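PDB 2FBI: probable transcriptional regulator from Pseudomonas aeruginosa, which probably binds DNA as a homodimer through a winged helix-turn-helix domain of the MarR family and so regulates transcription. Local coordinates for the interface of chains A and B. Coordinates in Å, arbitrary orientation; residue numbers count along the deposited sequence, not the author numbering. Chains: chain A/B, probable transcriptional regulator.

Contact 1: the interface of chains A and B. Residues chain A 15, 18, 22, 40, 61; chain B 11-12, 15.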
# COMPACT_ATOMS: atom_id res chain seq x y z
N LEU A 15 0.22 -1.57 -5.40
CA LEU A 15 0.56 -0.35 -4.74
C LEU A 15 0.68 0.87 -5.74
O LEU A 15 0.19 1.97 -5.46
CB LEU A 15 1.87 -0.64 -4.03
CG LEU A 15 2.22 -0.15 -2.64
CD1 LEU A 15 1.06 -0.11 -1.59
CD2 LEU A 15 3.43 -0.91 -2.10
N ARG A 18 -2.77 1.72 -6.70
CA ARG A 18 -3.37 2.50 -5.62
C ARG A 18 -2.89 3.98 -5.65
O ARG A 18 -3.67 4.88 -5.30
CB ARG A 18 -3.08 1.87 -4.23
CG ARG A 18 -3.65 2.69 -3.03
CD ARG A 18 -3.00 2.34 -1.61
NE ARG A 18 -3.49 3.24 -0.56
CZ ARG A 18 -2.83 4.31 -0.12
NH1 ARG A 18 -1.65 4.64 -0.63
NH2 ARG A 18 -3.33 5.08 0.82
N MET A 22 -5.25 7.14 -5.86
CA MET A 22 -5.11 8.14 -4.79
C MET A 22 -4.91 9.58 -5.28
O MET A 22 -5.24 10.52 -4.56
CB MET A 22 -4.02 7.81 -3.74
CG MET A 22 -4.40 6.70 -2.74
SD MET A 22 -5.81 7.01 -1.66
CE MET A 22 -5.32 8.48 -0.80
N ARG A 40 -8.72 6.17 6.17
CA ARG A 40 -8.90 4.69 6.25
C ARG A 40 -9.54 4.24 7.52
O ARG A 40 -10.41 3.37 7.52
CB ARG A 40 -7.59 3.88 6.06
CG ARG A 40 -7.02 4.11 4.68
CD ARG A 40 -6.05 3.04 4.13
NE ARG A 40 -4.85 2.87 4.93
CZ ARG A 40 -3.74 3.59 4.84
NH1 ARG A 40 -2.72 3.26 5.64
NH2 ARG A 40 -3.63 4.65 4.01
N CYS A 61 -5.12 -1.32 7.56
CA CYS A 61 -3.81 -1.43 6.98
C CYS A 61 -2.94 -0.24 7.46
O CYS A 61 -2.55 0.65 6.67
CB CYS A 61 -3.92 -1.50 5.45
SG CYS A 61 -4.59 -3.09 4.85
N THR B 11 -9.26 1.88 -2.91
CA THR B 11 -7.90 2.01 -2.49
C THR B 11 -7.60 1.18 -1.20
O THR B 11 -6.51 0.58 -1.09
CB THR B 11 -7.57 3.48 -2.20
OG1 THR B 11 -8.53 3.96 -1.29
CG2 THR B 11 -7.63 4.37 -3.50
N LEU B 12 -8.48 1.23 -0.20
CA LEU B 12 -8.30 0.31 0.95
C LEU B 12 -8.32 -1.15 0.48
O LEU B 12 -7.44 -1.93 0.87
CB LEU B 12 -9.35 0.59 2.05
CG LEU B 12 -9.37 -0.16 3.40
CD1 LEU B 12 -8.00 -0.35 4.01
CD2 LEU B 12 -10.29 0.69 4.35
N LEU B 15 -5.03 -2.33 -0.98
CA LEU B 15 -4.08 -2.50 0.08
C LEU B 15 -4.32 -3.83 0.91
O LEU B 15 -3.38 -4.56 1.24
CB LEU B 15 -4.20 -1.26 0.93
CG LEU B 15 -3.04 -0.51 1.55
CD1 LEU B 15 -1.72 -0.43 0.71
CD2 LEU B 15 -3.48 0.86 2.03
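A:Arg40 and A:Cys61 together receive B:Leu15, and they are tied to each other by a hydrogen bond from the guanidinium NH1 of A:Arg40 to the carbonyl O of A:Cys61 (2.8 Å, 150° at the hydrogen). The donor lies tilted 28° from the carbonyl plane. This bond limits the swing of the guanidinium, whose one face is met near its rim by the CD2 methyl of B:Leu15; a bend at chi3 (-61°) turns the end of the arginine chain toward that methyl. The same CD2 comes within 3.5 Å of NE of A:Arg18, so it touches both arginines, while the CB of A:Cys61 packs against CG of B:Leu15. The other branch, CD1 of B:Leu15, meets CD1 of its symmetry mate A:Leu15 at 3.6 Å, the two side chains crossing obliquely. A:Arg18, extended from CG to NE, passes over B:Leu15 at a slant, its CD near CD1, and the CG of A:Met22 lies over the centre of its guanidinium, which may help to hold its orientation. SD of A:Met22 touches CG2 of B:Thr11 at 3.7 Å, and CD of A:Arg40 meets CD1 of B:Leu12 at 3.9 Å. B:Leu15 buries more surface here than any other residue. The patch joins helix 10-22 of both chains and sets the partner's helix against helix 36-48 and the loop residue A:Cys61, on the side of the dimerisation region that faces the DNA-binding part of chain A.

Contact 2: the interface of chains A and B. Residues chain A 21, 127, 130-131, 134; chain B 10, 14, 134, 137.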
# COMPACT_ATOMS: atom_id res chain seq x y z
N ALA A 21 -5.02 5.71 -8.30
CA ALA A 21 -6.32 6.09 -7.77
C ALA A 21 -6.28 7.17 -6.72
O ALA A 21 -7.20 8.02 -6.69
CB ALA A 21 -7.06 4.83 -7.19
N LEU A 127 -14.09 -1.34 -13.47
CA LEU A 127 -14.00 -1.04 -12.06
C LEU A 127 -14.63 -2.17 -11.22
O LEU A 127 -14.09 -2.58 -10.19
CB LEU A 127 -14.72 0.27 -11.77
CG LEU A 127 -14.14 1.28 -10.78
CD1 LEU A 127 -15.26 2.06 -10.13
CD2 LEU A 127 -13.27 0.64 -9.73
N LEU A 130 -12.46 -5.32 -11.40
CA LEU A 130 -11.27 -5.18 -10.61
C LEU A 130 -11.59 -5.47 -9.12
O LEU A 130 -10.86 -6.23 -8.47
CB LEU A 130 -10.65 -3.77 -10.77
CG LEU A 130 -9.47 -3.54 -9.81
CD1 LEU A 130 -8.37 -4.58 -10.11
CD2 LEU A 130 -8.96 -2.09 -9.87
N LEU A 131 -12.61 -4.80 -8.61
CA LEU A 131 -13.10 -4.93 -7.24
C LEU A 131 -13.53 -6.36 -6.91
O LEU A 131 -13.21 -6.85 -5.82
CB LEU A 131 -14.26 -3.98 -6.97
CG LEU A 131 -13.83 -2.53 -6.88
CD1 LEU A 131 -15.00 -1.63 -7.14
CD2 LEU A 131 -13.17 -2.24 -5.50
N LEU A 134 -10.24 -8.24 -6.72
CA LEU A 134 -9.50 -7.90 -5.53
C LEU A 134 -10.16 -8.51 -4.28
O LEU A 134 -9.49 -8.93 -3.37
CB LEU A 134 -9.42 -6.38 -5.38
CG LEU A 134 -8.52 -5.56 -6.32
CD1 LEU A 134 -8.86 -4.12 -6.12
CD2 LEU A 134 -7.04 -5.84 -6.05
N LEU B 10 -12.07 1.31 -3.16
CA LEU B 10 -11.08 0.78 -4.09
C LEU B 10 -9.66 0.77 -3.50
O LEU B 10 -8.93 -0.22 -3.60
CB LEU B 10 -11.00 1.66 -5.33
CG LEU B 10 -10.00 1.18 -6.40
CD1 LEU B 10 -10.38 -0.23 -6.87
CD2 LEU B 10 -9.94 2.16 -7.61
N LEU B 14 -7.43 -2.41 -2.55
CA LEU B 14 -6.08 -2.65 -3.13
C LEU B 14 -5.02 -3.04 -2.09
O LEU B 14 -4.21 -3.92 -2.31
CB LEU B 14 -5.59 -1.38 -3.87
CG LEU B 14 -6.26 -1.24 -5.25
CD1 LEU B 14 -6.31 0.22 -5.74
CD2 LEU B 14 -5.56 -2.11 -6.24
N LEU B 134 -4.88 -4.05 -13.33
CA LEU B 134 -4.11 -3.16 -12.50
C LEU B 134 -3.15 -2.31 -13.37
O LEU B 134 -2.92 -1.16 -13.09
CB LEU B 134 -3.30 -3.96 -11.48
CG LEU B 134 -4.01 -4.63 -10.29
CD1 LEU B 134 -3.03 -5.55 -9.64
CD2 LEU B 134 -4.55 -3.59 -9.32
N LEU B 137 -5.33 0.38 -14.62
CA LEU B 137 -5.63 1.38 -13.59
C LEU B 137 -4.50 2.38 -13.39
O LEU B 137 -4.74 3.53 -13.07
CB LEU B 137 -6.00 0.72 -12.23
CG LEU B 137 -6.52 1.64 -11.11
CD1 LEU B 137 -7.78 2.40 -11.54
CD2 LEU B 137 -6.85 0.80 -9.88
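B:Leu10 inserts its two methyl branches between elements of chain A, and the contacts seen in this patch are apolar, leucine against leucine or alanine. Leucines crossing at about a right angle form the first group. CD1 of B:Leu10 meets CD2 of A:Leu131 at 3.7 Å and CD2 of A:Leu130 at 3.8 Å. A:Leu130 is forked: its CD2 also touches CD2 of B:Leu137 at 3.6 Å, while CD1 approaches CD2 of B:Leu134 at 4.0 Å, both on helix 124-138 of the partner; with its contact to B:Leu10, A:Leu130 thus touches the first and the last helix. The second group consists of leucines meeting at a slant. CD1 of A:Leu134 lies 3.9 Å from CD2 of B:Leu14, and CD2 of A:Leu134 also comes near that methyl; CD2 of A:Leu127 stands at the margin of CD1 of B:Leu10. A separate methyl contact involves alanine. With CG swung away from the backbone N (chi1 -179°), B:Leu10 divides its branches: CD1 goes to helix 124-138, whereas CD2 reaches CB of A:Ala21 on helix 10-22 at 3.9 Å. Such interdigitation would be expected to exclude water and hinder sliding of the helices. The patch thus provides hydrophobic core for the helical dimerisation region typical of MarR proteins, joining the first and last helices of both subunits and probably holding the two DNA-binding lobes in a common frame.

Contact 3: the interface of chains A and B. Residues chain A 126, 129-130, 133; chain B 126, 129-130, 133.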
# COMPACT_ATOMS: atom_id res chain seq x y z
N LYS A 126 -15.10 -2.37 -15.96
CA LYS A 126 -13.71 -2.62 -15.53
C LYS A 126 -13.43 -2.36 -14.03
O LYS A 126 -12.64 -3.08 -13.39
CB LYS A 126 -12.71 -1.86 -16.41
CG LYS A 126 -12.39 -2.58 -17.72
CD LYS A 126 -11.34 -1.83 -18.57
CE LYS A 126 -11.53 -2.13 -20.05
NZ LYS A 126 -10.34 -1.80 -20.94
N GLN A 129 -15.15 -5.42 -12.32
CA GLN A 129 -14.28 -6.60 -12.38
C GLN A 129 -13.05 -6.51 -11.50
O GLN A 129 -12.60 -7.51 -10.95
CB GLN A 129 -13.80 -6.94 -13.79
CG GLN A 129 -14.87 -7.23 -14.79
CD GLN A 129 -14.41 -6.87 -16.18
OE1 GLN A 129 -14.87 -5.87 -16.74
NE2 GLN A 129 -13.44 -7.63 -16.72
N LEU A 130 -12.46 -5.32 -11.40
CA LEU A 130 -11.27 -5.18 -10.61
C LEU A 130 -11.59 -5.47 -9.12
O LEU A 130 -10.86 -6.23 -8.47
CB LEU A 130 -10.65 -3.77 -10.77
CG LEU A 130 -9.47 -3.54 -9.81
CD1 LEU A 130 -8.37 -4.58 -10.11
CD2 LEU A 130 -8.96 -2.09 -9.87
N LEU A 133 -12.37 -9.02 -8.45
CA LEU A 133 -11.11 -9.78 -8.41
C LEU A 133 -10.27 -9.49 -7.15
O LEU A 133 -9.65 -10.40 -6.57
CB LEU A 133 -10.31 -9.55 -9.68
CG LEU A 133 -10.68 -10.36 -10.93
CD1 LEU A 133 -10.05 -9.72 -12.17
CD2 LEU A 133 -10.19 -11.80 -10.82
N LYS B 126 -7.24 -15.79 -13.66
CA LYS B 126 -7.60 -14.70 -12.73
C LYS B 126 -6.42 -13.79 -12.30
O LYS B 126 -6.60 -12.57 -12.13
CB LYS B 126 -8.34 -15.25 -11.50
CG LYS B 126 -9.83 -15.48 -11.74
CD LYS B 126 -10.56 -15.98 -10.48
CE LYS B 126 -11.78 -16.82 -10.86
NZ LYS B 126 -12.81 -17.02 -9.75
N GLN B 129 -5.85 -11.65 -15.52
CA GLN B 129 -6.81 -10.55 -15.59
C GLN B 129 -6.60 -9.46 -14.55
O GLN B 129 -6.83 -8.29 -14.82
CB GLN B 129 -8.27 -11.00 -15.47
CG GLN B 129 -8.74 -11.96 -16.51
CD GLN B 129 -9.84 -12.84 -15.96
OE1 GLN B 129 -9.60 -14.03 -15.71
NE2 GLN B 129 -11.02 -12.26 -15.71
N LEU B 130 -6.20 -9.85 -13.34
CA LEU B 130 -6.01 -8.87 -12.31
C LEU B 130 -4.86 -7.90 -12.70
O LEU B 130 -5.02 -6.69 -12.59
CB LEU B 130 -5.73 -9.54 -10.94
CG LEU B 130 -5.36 -8.53 -9.86
CD1 LEU B 130 -6.55 -7.55 -9.67
CD2 LEU B 130 -4.93 -9.20 -8.55
N LEU B 133 -5.71 -5.68 -15.52
CA LEU B 133 -6.56 -4.59 -15.02
C LEU B 133 -5.80 -3.57 -14.15
O LEU B 133 -6.04 -2.35 -14.23
CB LEU B 133 -7.77 -5.15 -14.29
CG LEU B 133 -8.97 -5.62 -15.13
CD1 LEU B 133 -9.89 -6.49 -14.27
CD2 LEU B 133 -9.77 -4.43 -15.65
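A:Leu133 and B:Leu133 bury the most surface in this patch, 77 Å² each, and face each other across the two-fold axis. Their CD1 methyls meet at 3.8 Å, with the side chains crossing at about a right angle. In each leucine CG stands opposite the carbonyl carbon (chi1 -81°), and the two branches have different partners. From A:Leu133, CD1 also packs on CB of B:Gln129 at 4.0 Å, while CD2 reaches CG of B:Lys126 at 3.8 Å and lies near that residue's carbonyl O. B:Leu133 repeats the arrangement on A:Gln129 and A:Lys126. It is therefore the aliphatic roots of the lysine and glutamine that cover the leucine. The lysine chains extend beyond CG and carry their NZ amino ends away from the leucines, a course compatible with solvation at the rim. Deeper in, A:Leu130 and B:Leu130 close the centre: their CD1 methyls come within 3.5 Å, tightly packed on the axis, and the side chains meet at a slant. All eight residues belong to helix 124-138, so the patch is a self-association of the last helix, crossing its own copy about the dimer axis at the end of the dimerisation region that helices 10-22 and 124-138 of both chains build together.

Contact 4: the interface of chains A and B. Residues chain A 17-18, 21-22, 25, 115; chain B 10-11, 14.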
# COMPACT_ATOMS: atom_id res chain seq x y z
N ALA A 17 -0.96 0.89 -8.77
CA ALA A 17 -2.37 1.12 -9.05
C ALA A 17 -3.09 1.95 -7.98
O ALA A 17 -3.89 2.82 -8.32
CB ALA A 17 -3.13 -0.17 -9.34
N ARG A 18 -2.77 1.72 -6.70
CA ARG A 18 -3.37 2.50 -5.62
C ARG A 18 -2.89 3.98 -5.65
O ARG A 18 -3.67 4.88 -5.30
CB ARG A 18 -3.08 1.87 -4.23
CG ARG A 18 -3.65 2.69 -3.03
CD ARG A 18 -3.00 2.34 -1.61
NE ARG A 18 -3.49 3.24 -0.56
CZ ARG A 18 -2.83 4.31 -0.12
NH1 ARG A 18 -1.65 4.64 -0.63
NH2 ARG A 18 -3.33 5.08 0.82
N ALA A 21 -5.02 5.71 -8.30
CA ALA A 21 -6.32 6.09 -7.77
C ALA A 21 -6.28 7.17 -6.72
O ALA A 21 -7.20 8.02 -6.69
CB ALA A 21 -7.06 4.83 -7.19
N MET A 22 -5.25 7.14 -5.86
CA MET A 22 -5.11 8.14 -4.79
C MET A 22 -4.91 9.58 -5.28
O MET A 22 -5.24 10.52 -4.56
CB MET A 22 -4.02 7.81 -3.74
CG MET A 22 -4.40 6.70 -2.74
SD MET A 22 -5.81 7.01 -1.66
CE MET A 22 -5.32 8.48 -0.80
N PHE A 25 -8.18 11.29 -4.88
CA PHE A 25 -8.71 11.64 -3.58
C PHE A 25 -7.80 12.53 -2.76
O PHE A 25 -8.27 13.12 -1.80
CB PHE A 25 -9.13 10.39 -2.72
CG PHE A 25 -9.97 9.37 -3.51
CD1 PHE A 25 -11.37 9.53 -3.63
CD2 PHE A 25 -9.36 8.29 -4.12
CE1 PHE A 25 -12.12 8.67 -4.42
CE2 PHE A 25 -10.13 7.40 -4.88
CZ PHE A 25 -11.51 7.60 -5.01
N TYR A 115 -14.89 9.18 -7.31
CA TYR A 115 -15.16 7.84 -7.86
C TYR A 115 -15.84 7.89 -9.24
O TYR A 115 -15.55 7.06 -10.08
CB TYR A 115 -15.99 6.97 -6.89
CG TYR A 115 -15.12 6.20 -5.94
CD1 TYR A 115 -15.10 6.52 -4.59
CD2 TYR A 115 -14.23 5.21 -6.43
CE1 TYR A 115 -14.26 5.82 -3.70
CE2 TYR A 115 -13.39 4.53 -5.56
CZ TYR A 115 -13.41 4.83 -4.19
OH TYR A 115 -12.56 4.18 -3.33
N LEU B 10 -12.07 1.31 -3.16
CA LEU B 10 -11.08 0.78 -4.09
C LEU B 10 -9.66 0.77 -3.50
O LEU B 10 -8.93 -0.22 -3.60
CB LEU B 10 -11.00 1.66 -5.33
CG LEU B 10 -10.00 1.18 -6.40
CD1 LEU B 10 -10.38 -0.23 -6.87
CD2 LEU B 10 -9.94 2.16 -7.61
N THR B 11 -9.26 1.88 -2.91
CA THR B 11 -7.90 2.01 -2.49
C THR B 11 -7.60 1.18 -1.20
O THR B 11 -6.51 0.58 -1.09
CB THR B 11 -7.57 3.48 -2.20
OG1 THR B 11 -8.53 3.96 -1.29
CG2 THR B 11 -7.63 4.37 -3.50
N LEU B 14 -7.43 -2.41 -2.55
CA LEU B 14 -6.08 -2.65 -3.13
C LEU B 14 -5.02 -3.04 -2.09
O LEU B 14 -4.21 -3.92 -2.31
CB LEU B 14 -5.59 -1.38 -3.87
CG LEU B 14 -6.26 -1.24 -5.25
CD1 LEU B 14 -6.31 0.22 -5.74
CD2 LEU B 14 -5.56 -2.11 -6.24
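A:Tyr115 presents the edge of its ring to B:Leu10: CB of the leucine lies in the ring plane, 3.7 Å from CE2, and the two side chains meet at a slant. The phenol oxygen continues past this edge to the first turn of helix 10-22, where main-chain N-H groups lack the acceptors of a preceding turn. Over one face of the tyrosine ring, CZ of A:Phe25 stands 3.4 Å above the centre, while CG of A:Tyr115 lies in the plane at the edge of the phenylalanine ring. This edge-to-face arrangement within chain A should steady the tilt of the tyrosine. B:Thr11 is turned with CG2 opposite its carbonyl carbon (OG1 at chi1 54°), which sends the methyl toward chain A. There it meets CB of A:Ala21 at 3.8 Å, near the A:Met22 sulfur already in contact with it, with CE2 of A:Phe25 at the border. One turn on, B:Leu14 lies against the root of A:Arg18 instead of its charged end, its CD1 packing 3.7 Å from CA and 3.9 Å from CB. The hydrogen bond donated by the backbone N of B:Leu10 to OH of A:Tyr115 spans 2.9 Å, bent to 132° at the hydrogen.

Contacts 1 and 4 adjoin, their C-alpha centres about 6 Å apart, and share A:Arg18, A:Met22 and B:Thr11. Contact 2 lies about 7 Å from both contact 4, with which it shares A:Ala21, B:Leu10 and B:Leu14, and contact 3, with which it shares A:Leu130. Contacts 1 and 3 are the most distant pair, about 16 Å between centres. Helix 10-22 runs through contacts 1, 2 and 4, and helix 124-138 through contacts 2 and 3. The four patches thus form one continuous two-fold interface, through which shifts in the dimerisation helices could plausibly reach the DNA-binding lobes.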